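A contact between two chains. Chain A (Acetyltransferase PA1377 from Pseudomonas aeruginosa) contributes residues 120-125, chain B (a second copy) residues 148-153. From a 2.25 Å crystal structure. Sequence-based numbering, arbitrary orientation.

Chain A 120-125: LRRVEL
Chain B 148-153: EMRDYA

This is a small, polar contact between two copies of one protein, in which two neighbouring arginines of chain A reach across to a corner in chain B. Chain A enters as loop and becomes an extended strand from Arg A122 onward (phi/psi -143/133). Met B149 is extended (-110/116), and the chain then turns a corner that takes in Asp B151, at a left-handed 45/48. The chains run in opposite senses: the CA of Arg A122 lies 7.5 Å from the CA of Asp B151, and the CA of Glu A124 lies 9.6 Å from that of Met B149.

Long side chains span this gap. Arg A121 is t at chi1, chi2 and chi3, with chi4 81°, and its NE donates to OD2 of Asp B151 (chi1 m) at 2.8 Å in a salt bridge; its NH2 adds a weak bond to the same OD2 at 3.0 Å. The carboxylate oxygen lies at the guanidinium edge, where the N-H groups point.

Arg A122, likewise ttt with chi4 80°, forms a salt bridge within its own strand to Glu A124 (chi1 m), Arg A122 NE donating to Glu A124 OE2 at 2.7 Å. Arginine suits this place because its long aliphatic stem carries a flat, charged group that can sit near a backbone carbonyl and beside carbon atoms and an aromatic ring: its NH1 lies 2.7 Å from O of Arg B150, its NH2 3.4 Å from CB of Met B149. NH2 also meets the ring edge of Tyr B152 (chi1 t), 4.1 Å from CD1.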

# COMPACT_ATOMS: atom_id res chain seq x y z
N LEU A 120 -9.53 -14.92 5.01
CA LEU A 120 -8.27 -14.17 5.03
C LEU A 120 -7.54 -14.45 6.33
O LEU A 120 -8.17 -14.61 7.38
CB LEU A 120 -8.53 -12.67 4.90
CG LEU A 120 -9.10 -12.16 3.58
CD1 LEU A 120 -9.31 -10.66 3.67
CD2 LEU A 120 -8.15 -12.53 2.44
N ARG A 121 -6.22 -14.50 6.26
CA ARG A 121 -5.39 -14.75 7.43
C ARG A 121 -4.94 -13.44 8.09
O ARG A 121 -4.62 -13.41 9.27
CB ARG A 121 -4.14 -15.54 7.03
CG ARG A 121 -3.19 -15.88 8.17
CD ARG A 121 -1.87 -16.35 7.58
NE ARG A 121 -0.90 -16.84 8.56
CZ ARG A 121 -0.91 -18.06 9.09
NH1 ARG A 121 -1.86 -18.93 8.74
NH2 ARG A 121 0.04 -18.43 9.93
N ARG A 122 -4.94 -12.36 7.32
CA ARG A 122 -4.47 -11.08 7.82
C ARG A 122 -5.28 -9.91 7.29
O ARG A 122 -5.56 -9.83 6.10
CB ARG A 122 -3.00 -10.94 7.39
CG ARG A 122 -2.31 -9.66 7.76
CD ARG A 122 -0.94 -9.61 7.11
NE ARG A 122 -0.36 -8.27 7.21
CZ ARG A 122 0.23 -7.79 8.29
NH1 ARG A 122 0.35 -8.55 9.37
NH2 ARG A 122 0.67 -6.54 8.32
N VAL A 123 -5.66 -9.00 8.18
CA VAL A 123 -6.40 -7.81 7.78
C VAL A 123 -5.58 -6.64 8.30
O VAL A 123 -5.19 -6.63 9.47
CB VAL A 123 -7.82 -7.78 8.37
CG1 VAL A 123 -8.56 -6.55 7.86
CG2 VAL A 123 -8.57 -9.03 7.97
N GLU A 124 -5.33 -5.67 7.43
CA GLU A 124 -4.50 -4.52 7.75
C GLU A 124 -5.23 -3.18 7.72
O GLU A 124 -6.18 -2.98 6.96
CB GLU A 124 -3.33 -4.48 6.77
CG GLU A 124 -2.80 -5.87 6.44
CD GLU A 124 -1.97 -5.90 5.17
OE1 GLU A 124 -2.32 -5.17 4.22
OE2 GLU A 124 -0.98 -6.66 5.12
N LEU A 125 -4.76 -2.25 8.54
CA LEU A 125 -5.34 -0.91 8.60
C LEU A 125 -4.34 0.07 9.17
O LEU A 125 -3.30 -0.33 9.70
CB LEU A 125 -6.61 -0.91 9.48
CG LEU A 125 -6.49 -1.07 11.00
CD1 LEU A 125 -5.88 0.16 11.63
CD2 LEU A 125 -7.88 -1.29 11.58
N GLU B 148 6.89 -4.03 12.34
CA GLU B 148 7.17 -5.40 11.96
C GLU B 148 5.82 -6.02 11.63
O GLU B 148 4.92 -6.03 12.46
CB GLU B 148 7.86 -6.14 13.10
CG GLU B 148 8.31 -7.55 12.74
CD GLU B 148 9.31 -8.12 13.73
OE1 GLU B 148 9.81 -9.24 13.48
OE2 GLU B 148 9.59 -7.47 14.75
N MET B 149 5.68 -6.54 10.42
CA MET B 149 4.42 -7.10 10.00
C MET B 149 4.46 -8.61 9.86
O MET B 149 5.19 -9.15 9.02
CB MET B 149 4.02 -6.43 8.69
CG MET B 149 4.33 -4.95 8.75
SD MET B 149 4.01 -4.11 7.24
CE MET B 149 2.66 -3.05 7.76
N ARG B 150 3.67 -9.27 10.70
CA ARG B 150 3.58 -10.72 10.76
C ARG B 150 2.80 -11.36 9.62
O ARG B 150 1.75 -10.87 9.22
CB ARG B 150 2.94 -11.12 12.09
CG ARG B 150 3.63 -10.53 13.31
CD ARG B 150 5.11 -10.89 13.32
NE ARG B 150 5.80 -10.46 14.53
CZ ARG B 150 7.06 -10.76 14.82
N ASP B 151 3.33 -12.48 9.11
CA ASP B 151 2.70 -13.22 8.01
C ASP B 151 2.26 -12.26 6.92
O ASP B 151 1.14 -12.33 6.42
CB ASP B 151 1.50 -14.00 8.52
CG ASP B 151 1.86 -15.01 9.59
OD1 ASP B 151 3.07 -15.28 9.79
OD2 ASP B 151 0.94 -15.56 10.22
N TYR B 152 3.17 -11.36 6.55
CA TYR B 152 2.91 -10.35 5.53
C TYR B 152 2.79 -10.95 4.14
O TYR B 152 1.86 -10.65 3.40
CB TYR B 152 4.04 -9.33 5.52
CG TYR B 152 3.79 -8.14 4.61
CD1 TYR B 152 2.90 -7.14 4.98
CD2 TYR B 152 4.49 -8.00 3.41
CE1 TYR B 152 2.71 -6.01 4.17
CE2 TYR B 152 4.29 -6.88 2.59
CZ TYR B 152 3.41 -5.89 2.98
OH TYR B 152 3.25 -4.77 2.19
N ALA B 153 3.74 -11.80 3.79
CA ALA B 153 3.73 -12.41 2.47
C ALA B 153 4.17 -13.87 2.47
O ALA B 153 4.71 -14.39 3.45
CB ALA B 153 4.62 -11.60 1.53